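Local coordinates for protein methanogen homoaconitase large subunit (PDB 4KP2) that forms, with a small partner subunit, an iron-sulfur hydro-lyase that converts (R)-homocitrate to homoisocitrate by way of cis-homoaconitate, at residues A[118-123]-A[321-326]; A[123-128]-A[356-361]; A[137-142]-A[404-409]. One frame throughout, in Å; residues are numbered along the deposited sequence.

Contact 1 (A[118-123]-A[321-326]); sequences ICHQIL and GSCTNG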
loop_
_atom_site.group_PDB
_atom_site.type_symbol
_atom_site.label_atom_id
_atom_site.label_comp_id
_atom_site.label_asym_id
_atom_site.label_seq_id
_atom_site.Cartn_x
_atom_site.Cartn_y
_atom_site.Cartn_z
ATOM N N ILE A 118 -11.363 4.832 -4.956
ATOM C CA ILE A 118 -12.387 5.174 -3.978
ATOM C C ILE A 118 -13.774 5.078 -4.605
ATOM O O ILE A 118 -13.961 5.426 -5.770
ATOM C CB ILE A 118 -12.163 6.591 -3.411
ATOM C CG1 ILE A 118 -10.732 6.731 -2.891
ATOM C CG2 ILE A 118 -13.160 6.901 -2.304
ATOM C CD1 ILE A 118 -10.418 8.096 -2.339
ATOM N N CYS A 119 -14.733 4.591 -3.824
ATOM C CA CYS A 119 -16.103 4.388 -4.284
ATOM C C CYS A 119 -16.726 5.647 -4.882
ATOM O O CYS A 119 -17.357 5.593 -5.937
ATOM C CB CYS A 119 -16.971 3.882 -3.132
ATOM S SG CYS A 119 -17.045 5.002 -1.712
ATOM N N HIS A 120 -16.549 6.774 -4.204
ATOM C CA HIS A 120 -17.119 8.033 -4.669
ATOM C C HIS A 120 -16.403 8.548 -5.912
ATOM O O HIS A 120 -17.022 9.154 -6.786
ATOM C CB HIS A 120 -17.069 9.085 -3.561
ATOM C CG HIS A 120 -17.875 8.724 -2.352
ATOM N ND1 HIS A 120 -19.073 8.054 -2.433
ATOM C CD2 HIS A 120 -17.646 8.935 -1.035
ATOM C CE1 HIS A 120 -19.555 7.868 -1.215
ATOM N NE2 HIS A 120 -18.708 8.393 -0.350
ATOM N N GLN A 121 -15.099 8.306 -5.985
ATOM C CA GLN A 121 -14.310 8.739 -7.132
ATOM C C GLN A 121 -14.681 7.941 -8.378
ATOM O O GLN A 121 -14.815 8.500 -9.464
ATOM C CB GLN A 121 -12.815 8.604 -6.840
ATOM C CG GLN A 121 -11.921 9.126 -7.952
ATOM C CD GLN A 121 -12.073 10.618 -8.177
ATOM O OE1 GLN A 121 -12.398 11.369 -7.256
ATOM N NE2 GLN A 121 -11.840 11.058 -9.409
ATOM N N ILE A 122 -14.841 6.632 -8.209
ATOM C CA ILE A 122 -15.270 5.760 -9.298
ATOM C C ILE A 122 -16.662 6.156 -9.773
ATOM O O ILE A 122 -16.933 6.216 -10.974
ATOM C CB ILE A 122 -15.288 4.283 -8.858
ATOM C CG1 ILE A 122 -13.868 3.791 -8.580
ATOM C CG2 ILE A 122 -15.947 3.410 -9.916
ATOM C CD1 ILE A 122 -13.803 2.354 -8.117
ATOM N N LEU A 123 -17.537 6.440 -8.814
ATOM C CA LEU A 123 -18.914 6.814 -9.104
ATOM C C LEU A 123 -18.969 8.117 -9.896
ATOM O O LEU A 123 -19.841 8.305 -10.745
ATOM C CB LEU A 123 -19.704 6.957 -7.801
ATOM C CG LEU A 123 -21.098 6.334 -7.753
ATOM C CD1 LEU A 123 -21.024 4.858 -8.102
ATOM C CD2 LEU A 123 -21.713 6.525 -6.376
ATOM N N GLY A 321 -4.401 12.196 -0.191
ATOM C CA GLY A 321 -5.150 11.443 -1.176
ATOM C C GLY A 321 -6.385 10.717 -0.676
ATOM O O GLY A 321 -6.398 9.490 -0.579
ATOM N N SER A 322 -7.429 11.474 -0.366
ATOM C CA SER A 322 -8.719 10.885 -0.031
ATOM C C SER A 322 -9.730 11.264 -1.104
ATOM O O SER A 322 -9.354 11.708 -2.187
ATOM C CB SER A 322 -9.195 11.363 1.339
ATOM O OG SER A 322 -9.389 12.765 1.352
ATOM N N CYS A 323 -11.013 11.089 -0.804
ATOM C CA CYS A 323 -12.064 11.484 -1.734
ATOM C C CYS A 323 -12.086 12.999 -1.890
ATOM O O CYS A 323 -12.479 13.525 -2.931
ATOM C CB CYS A 323 -13.426 10.986 -1.253
ATOM S SG CYS A 323 -14.810 11.494 -2.298
ATOM N N THR A 324 -11.653 13.695 -0.843
ATOM C CA THR A 324 -11.629 15.151 -0.843
ATOM C C THR A 324 -10.504 15.682 -1.723
ATOM O O THR A 324 -10.713 16.574 -2.545
ATOM C CB THR A 324 -11.440 15.702 0.581
ATOM O OG1 THR A 324 -10.045 15.714 0.907
ATOM C CG2 THR A 324 -12.187 14.842 1.586
ATOM N N ASN A 325 -9.308 15.126 -1.546
ATOM C CA ASN A 325 -8.131 15.589 -2.272
ATOM C C ASN A 325 -7.209 14.460 -2.716
ATOM O O ASN A 325 -6.064 14.376 -2.276
ATOM C CB ASN A 325 -7.345 16.591 -1.424
ATOM C CG ASN A 325 -8.095 17.890 -1.211
ATOM O OD1 ASN A 325 -8.269 18.340 -0.080
ATOM N ND2 ASN A 325 -8.546 18.500 -2.302
ATOM N N GLY A 326 -7.709 13.599 -3.597
ATOM C CA GLY A 326 -6.919 12.489 -4.094
ATOM C C GLY A 326 -6.859 12.443 -5.607
ATOM O O GLY A 326 -6.292 11.518 -6.188
#
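A thiol predicted to bind the [4Fe-4S] cluster meets an imidazole at its rim: Cys323 SG lies 4.9 Å from the centroid of the His120 ring and 79° off the ring normal, which makes this an edge-on sulfur-aromatic contact. Its closest approach is to the ring's stem, 3.5 Å from SG to His120 CB. The sulfur reaches that place because it stands anti to its own backbone N (chi1 177°). A second sulfur, Cys119 SG, sits over the centre of one face of the same ring, so the imidazole has one thiol above it and another at its edge. Its NE2 is hydrogen-bonded to Asp138, which would limit rotation of the ring.

Ile118, at the N-cap position of helix 119-126, supplies the other half of the contact. With chi2 at 179° its CG1 branch is fully extended, and CD1 ends on the peptide link between Ser322 and Cys323, 3.4 Å from Cys323 N. No hydrogen bond joins the two segments directly, but Arg327 NH1 bonds to both Gln121 OE1 and Cys323 O and so ties them together. The loop is shaped by an ST turn in which Ser322 OG accepts from Thr324 N at 3.3 Å. At Gly326 a side chain would run into Ser322 O, so the loop leaves little room for one there.

Cys119, Ile122 and Leu123 turn toward strands 49-53 and 77-80, while 321-326 leads from strand 317-320 to helix 328-338, and Cys323 also touches Asn230 of helix 222-230.

Contact 2 (A[123-128]-A[356-361]); sequences LAENYV and KKVFLQ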
loop_
_atom_site.group_PDB
_atom_site.type_symbol
_atom_site.label_atom_id
_atom_site.label_comp_id
_atom_site.label_asym_id
_atom_site.label_seq_id
_atom_site.Cartn_x
_atom_site.Cartn_y
_atom_site.Cartn_z
ATOM N N LEU A 123 -17.537 6.440 -8.814
ATOM C CA LEU A 123 -18.914 6.814 -9.104
ATOM C C LEU A 123 -18.969 8.117 -9.896
ATOM O O LEU A 123 -19.841 8.305 -10.745
ATOM C CB LEU A 123 -19.704 6.957 -7.801
ATOM C CG LEU A 123 -21.098 6.334 -7.753
ATOM C CD1 LEU A 123 -21.024 4.858 -8.102
ATOM C CD2 LEU A 123 -21.713 6.525 -6.376
ATOM N N ALA A 124 -18.030 9.013 -9.613
ATOM C CA ALA A 124 -17.960 10.297 -10.298
ATOM C C ALA A 124 -17.306 10.160 -11.667
ATOM O O ALA A 124 -17.509 10.994 -12.550
ATOM C CB ALA A 124 -17.203 11.307 -9.451
ATOM N N GLU A 125 -16.523 9.102 -11.840
ATOM C CA GLU A 125 -15.762 8.914 -13.069
ATOM C C GLU A 125 -16.527 8.192 -14.170
ATOM O O GLU A 125 -16.108 8.216 -15.326
ATOM C CB GLU A 125 -14.459 8.162 -12.788
ATOM C CG GLU A 125 -13.350 9.019 -12.212
ATOM C CD GLU A 125 -12.075 8.232 -11.984
ATOM O OE1 GLU A 125 -12.047 7.030 -12.326
ATOM O OE2 GLU A 125 -11.103 8.815 -11.461
ATOM N N ASN A 126 -17.640 7.549 -13.826
ATOM C CA ASN A 126 -18.322 6.706 -14.804
ATOM C C ASN A 126 -19.795 6.402 -14.524
ATOM O O ASN A 126 -20.373 5.516 -15.154
ATOM C CB ASN A 126 -17.550 5.393 -14.979
ATOM C CG ASN A 126 -17.709 4.799 -16.365
ATOM O OD1 ASN A 126 -18.537 3.915 -16.583
ATOM N ND2 ASN A 126 -16.914 5.283 -17.311
ATOM N N TYR A 127 -20.415 7.127 -13.597
ATOM C CA TYR A 127 -21.799 6.819 -13.240
ATOM C C TYR A 127 -22.706 8.027 -13.006
ATOM O O TYR A 127 -23.707 8.197 -13.703
ATOM C CB TYR A 127 -21.845 5.888 -12.025
ATOM C CG TYR A 127 -21.233 4.529 -12.273
ATOM C CD1 TYR A 127 -21.907 3.571 -13.019
ATOM C CD2 TYR A 127 -19.985 4.202 -11.762
ATOM C CE1 TYR A 127 -21.353 2.327 -13.250
ATOM C CE2 TYR A 127 -19.424 2.959 -11.987
ATOM C CZ TYR A 127 -20.113 2.026 -12.733
ATOM O OH TYR A 127 -19.561 0.787 -12.961
ATOM N N VAL A 128 -22.360 8.853 -12.025
ATOM C CA VAL A 128 -23.237 9.937 -11.577
ATOM C C VAL A 128 -23.582 10.968 -12.652
ATOM O O VAL A 128 -22.720 11.715 -13.116
ATOM C CB VAL A 128 -22.647 10.674 -10.360
ATOM C CG1 VAL A 128 -23.559 11.816 -9.945
ATOM C CG2 VAL A 128 -22.439 9.708 -9.205
ATOM N N LYS A 356 -7.875 4.476 -9.978
ATOM C CA LYS A 356 -6.960 3.740 -10.839
ATOM C C LYS A 356 -6.600 4.591 -12.048
ATOM O O LYS A 356 -5.447 4.623 -12.481
ATOM C CB LYS A 356 -7.606 2.432 -11.293
ATOM C CG LYS A 356 -6.849 1.704 -12.391
ATOM C CD LYS A 356 -7.607 0.468 -12.845
ATOM C CE LYS A 356 -6.959 -0.167 -14.063
ATOM N NZ LYS A 356 -7.701 -1.376 -14.517
ATOM N N LYS A 357 -7.601 5.278 -12.588
ATOM C CA LYS A 357 -7.401 6.167 -13.724
ATOM C C LYS A 357 -6.487 7.321 -13.337
ATOM O O LYS A 357 -5.580 7.683 -14.084
ATOM C CB LYS A 357 -8.741 6.704 -14.227
ATOM C CG LYS A 357 -8.620 7.631 -15.422
ATOM C CD LYS A 357 -9.973 8.190 -15.825
ATOM C CE LYS A 357 -10.926 7.083 -16.239
ATOM N NZ LYS A 357 -12.264 7.618 -16.610
ATOM N N VAL A 358 -6.734 7.890 -12.160
ATOM C CA VAL A 358 -5.912 8.974 -11.634
ATOM C C VAL A 358 -4.476 8.504 -11.428
ATOM O O VAL A 358 -3.526 9.229 -11.723
ATOM C CB VAL A 358 -6.477 9.507 -10.302
ATOM C CG1 VAL A 358 -5.549 10.552 -9.701
ATOM C CG2 VAL A 358 -7.870 10.080 -10.512
ATOM N N PHE A 359 -4.333 7.280 -10.929
ATOM C CA PHE A 359 -3.026 6.668 -10.714
ATOM C C PHE A 359 -2.248 6.606 -12.026
ATOM O O PHE A 359 -1.099 7.038 -12.098
ATOM C CB PHE A 359 -3.202 5.255 -10.147
ATOM C CG PHE A 359 -1.967 4.693 -9.492
ATOM C CD1 PHE A 359 -0.784 5.413 -9.452
ATOM C CD2 PHE A 359 -1.994 3.433 -8.915
ATOM C CE1 PHE A 359 0.345 4.889 -8.852
ATOM C CE2 PHE A 359 -0.869 2.904 -8.312
ATOM C CZ PHE A 359 0.303 3.634 -8.281
ATOM N N LEU A 360 -2.892 6.076 -13.060
ATOM C CA LEU A 360 -2.248 5.864 -14.353
ATOM C C LEU A 360 -1.777 7.157 -15.013
ATOM O O LEU A 360 -0.634 7.249 -15.465
ATOM C CB LEU A 360 -3.185 5.105 -15.293
ATOM C CG LEU A 360 -3.369 3.623 -14.974
ATOM C CD1 LEU A 360 -4.392 2.993 -15.904
ATOM C CD2 LEU A 360 -2.034 2.908 -15.079
ATOM N N GLN A 361 -2.655 8.152 -15.069
ATOM C CA GLN A 361 -2.326 9.411 -15.728
ATOM C C GLN A 361 -1.343 10.246 -14.914
ATOM O O GLN A 361 -0.765 11.206 -15.422
ATOM C CB GLN A 361 -3.595 10.208 -16.038
ATOM C CG GLN A 361 -4.446 10.530 -14.825
ATOM C CD GLN A 361 -5.814 11.055 -15.210
ATOM O OE1 GLN A 361 -6.162 11.107 -16.390
ATOM N NE2 GLN A 361 -6.600 11.445 -14.214
HETATM O O HOH W 1 -14.291 5.604 -14.878
#
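Glu125 lays its carboxylate over the base of Lys357 and the near methyl of Val358, with OE1 3.8 Å from Lys357 CB and OE2 3.6 Å from Val358 CG2. This is a helix-to-helix contact in an alpha-beta-alpha fold: helix 119-126 packs on strands 49-53 and 77-80 of one parallel sheet, and helix 356-363 follows strand 348-351 of the other. The glutamate spans the gap because its chain is extended beyond CG (chi2 -179°). Glu125 and Lys357 run alongside each other head to tail, while Val358 stands roughly perpendicular to the glutamate.

Although the charges are opposite, OE1 of Glu125 and NZ of Lys357 stay 4.3 Å apart, too far for a salt bridge. Each has another mate: Glu125 OE1 is hydrogen-bonded to Ser355 OG and OE2 to Gln121 NE2, whereas Lys357 NZ forms a salt bridge with Glu255. The two bonds hold both carboxylate oxygens and would limit rotation of the group. Farther along helix 356-363, Phe359 and Leu360 pack on Val372 of the second subunit. A bend at chi3 (-62°) leaves Lys357 NZ weakly bonded to a water at 3.3 Å, which in turn donates weakly to Glu125 O.

Contact 3 (A[137-142]-A[404-409]); sequences GDSHTC and TNRNFK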
loop_
_atom_site.group_PDB
_atom_site.type_symbol
_atom_site.label_atom_id
_atom_site.label_comp_id
_atom_site.label_asym_id
_atom_site.label_seq_id
_atom_site.Cartn_x
_atom_site.Cartn_y
_atom_site.Cartn_z
ATOM N N GLY A 137 -24.058 3.683 0.612
ATOM C CA GLY A 137 -23.756 3.170 1.934
ATOM C C GLY A 137 -22.480 3.791 2.469
ATOM O O GLY A 137 -21.537 3.089 2.838
ATOM N N ASP A 138 -22.454 5.118 2.499
ATOM C CA ASP A 138 -21.283 5.856 2.944
ATOM C C ASP A 138 -21.717 7.240 3.407
ATOM O O ASP A 138 -22.600 7.855 2.808
ATOM C CB ASP A 138 -20.267 5.974 1.807
ATOM C CG ASP A 138 -18.941 6.543 2.264
ATOM O OD1 ASP A 138 -18.787 7.782 2.246
ATOM O OD2 ASP A 138 -18.050 5.750 2.637
ATOM N N SER A 139 -21.092 7.731 4.472
ATOM C CA SER A 139 -21.473 9.012 5.060
ATOM C C SER A 139 -21.043 10.208 4.211
ATOM O O SER A 139 -21.320 11.355 4.564
ATOM C CB SER A 139 -20.910 9.139 6.479
ATOM O OG SER A 139 -19.499 9.011 6.480
ATOM N N HIS A 140 -20.374 9.939 3.094
ATOM C CA HIS A 140 -19.925 11.002 2.201
ATOM C C HIS A 140 -20.427 10.808 0.774
ATOM O O HIS A 140 -19.721 11.109 -0.189
ATOM C CB HIS A 140 -18.400 11.111 2.214
ATOM C CG HIS A 140 -17.838 11.537 3.533
ATOM N ND1 HIS A 140 -17.572 10.647 4.553
ATOM C CD2 HIS A 140 -17.498 12.759 4.005
ATOM C CE1 HIS A 140 -17.089 11.302 5.591
ATOM N NE2 HIS A 140 -17.034 12.586 5.287
ATOM N N THR A 141 -21.651 10.310 0.647
ATOM C CA THR A 141 -22.289 10.165 -0.655
ATOM C C THR A 141 -22.714 11.542 -1.162
ATOM O O THR A 141 -22.984 11.728 -2.348
ATOM C CB THR A 141 -23.509 9.224 -0.574
ATOM O OG1 THR A 141 -23.146 8.034 0.138
ATOM C CG2 THR A 141 -24.001 8.843 -1.964
ATOM N N CYS A 142 -22.741 12.511 -0.252
ATOM C CA CYS A 142 -23.107 13.887 -0.577
ATOM C C CYS A 142 -22.145 14.535 -1.574
ATOM O O CYS A 142 -22.435 15.596 -2.127
ATOM C CB CYS A 142 -23.176 14.729 0.699
ATOM S SG CYS A 142 -21.672 14.680 1.705
ATOM N N THR A 404 -7.850 14.524 4.363
ATOM C CA THR A 404 -9.158 13.905 4.546
ATOM C C THR A 404 -10.188 14.903 5.065
ATOM O O THR A 404 -9.949 16.110 5.081
ATOM C CB THR A 404 -9.091 12.710 5.517
ATOM O OG1 THR A 404 -8.381 13.091 6.701
ATOM C CG2 THR A 404 -8.385 11.531 4.866
ATOM N N ASN A 405 -11.331 14.385 5.500
ATOM C CA ASN A 405 -12.424 15.231 5.963
ATOM C C ASN A 405 -12.785 15.018 7.431
ATOM O O ASN A 405 -13.531 15.809 8.011
ATOM C CB ASN A 405 -13.658 15.034 5.080
ATOM C CG ASN A 405 -13.911 13.577 4.750
ATOM O OD1 ASN A 405 -13.585 12.685 5.531
ATOM N ND2 ASN A 405 -14.489 13.329 3.581
ATOM N N ARG A 406 -12.258 13.953 8.027
ATOM C CA ARG A 406 -12.504 13.677 9.439
ATOM C C ARG A 406 -11.359 14.165 10.321
ATOM O O ARG A 406 -10.199 14.172 9.906
ATOM C CB ARG A 406 -12.761 12.189 9.675
ATOM C CG ARG A 406 -14.235 11.825 9.758
ATOM C CD ARG A 406 -14.870 11.742 8.383
ATOM N NE ARG A 406 -14.486 10.518 7.686
ATOM C CZ ARG A 406 -15.126 9.360 7.809
ATOM N NH1 ARG A 406 -16.184 9.267 8.603
ATOM N NH2 ARG A 406 -14.709 8.294 7.139
ATOM N N ASN A 407 -11.693 14.562 11.543
ATOM C CA ASN A 407 -10.732 15.189 12.439
ATOM C C ASN A 407 -10.919 14.720 13.878
ATOM O O ASN A 407 -10.241 15.186 14.794
ATOM C CB ASN A 407 -10.880 16.710 12.355
ATOM C CG ASN A 407 -9.723 17.447 12.989
ATOM O OD1 ASN A 407 -8.652 16.878 13.192
ATOM N ND2 ASN A 407 -9.931 18.718 13.308
ATOM N N PHE A 408 -11.835 13.777 14.064
ATOM C CA PHE A 408 -12.259 13.350 15.394
ATOM C C PHE A 408 -11.160 12.676 16.216
ATOM O O PHE A 408 -10.198 12.132 15.672
ATOM C CB PHE A 408 -13.485 12.446 15.281
ATOM C CG PHE A 408 -14.613 13.065 14.508
ATOM C CD1 PHE A 408 -14.928 14.404 14.671
ATOM C CD2 PHE A 408 -15.346 12.316 13.604
ATOM C CE1 PHE A 408 -15.962 14.979 13.959
ATOM C CE2 PHE A 408 -16.379 12.885 12.886
ATOM C CZ PHE A 408 -16.688 14.219 13.063
ATOM N N LYS A 409 -11.321 12.723 17.535
ATOM C CA LYS A 409 -10.322 12.210 18.466
ATOM C C LYS A 409 -10.156 10.697 18.369
ATOM O O LYS A 409 -11.106 9.944 18.581
ATOM C CB LYS A 409 -10.691 12.607 19.898
ATOM C CG LYS A 409 -9.642 12.247 20.936
ATOM C CD LYS A 409 -10.079 12.677 22.328
ATOM C CE LYS A 409 -10.350 14.174 22.386
ATOM N NZ LYS A 409 -10.818 14.608 23.732
#
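The His140 ring and the Asn405 amide lie almost parallel, their planes 6° apart, with Asn405 ND2 over one ring face and 3.1 Å from His140 CD2. The two side chains extend toward each other, and the overlap is one of faces: the nitrogens His140 NE2 and Asn405 ND2 are close, but the angle is too poor for a hydrogen bond. Arg406 meets the same ring quite differently. Its guanidinium is turned 72° from the imidazole, and His140 CE1 sits over a guanidinium face, 3.4 Å from Arg406 NE. Bends at chi2 and chi3 fold the arginine back to this spot. With an alanine in place of Arg406, the CE1 side of His140 would probably lose its cover and a gap would open there.

Both segments are equivalent loops of two parallel sheets with strand order 3-2-1-4-5: each follows the fourth strand, 133-136 or 399-402, at its carboxyl end. Asn405 and Arg406 approach the predicted cluster ligands Cys323 and Cys386, respectively, each about 5 Å away between side chains.

Further out, polar partners position the two groups: Glu234 OE2 bonds His140 NE2, and Asn230 OD1 bonds Asn405 ND2. The backbone beneath His140 is held by an Asx turn, in which Asp138 OD1 accepts from His140 N at 2.8 Å, met on its anti side. Thr141 OG1 donates to Asp138 O at 2.7 Å.

Along the chain the three first segments precede all three second segments, and in the same order, so the contacts cross one another. Each joins an element associated with the sheet holding strands 49-53 and 133-136 to one that follows a strand of the sheet holding 317-320, 348-351 and 399-402. Contacts 1 and 2 have centres 9 Å apart and share Leu123 on helix 119-126; the centre of contact 3 is about 11 Å from that of contact 1 and about 20 Å from that of contact 2. The polar tie from 137-142 to helix 119-126 connects contacts 3 and 1. Contacts 1 and 3 thus join the helix and loops at the ends of the two sheets beside the predicted cluster ligands, while contact 2 extends the junction toward the second subunit.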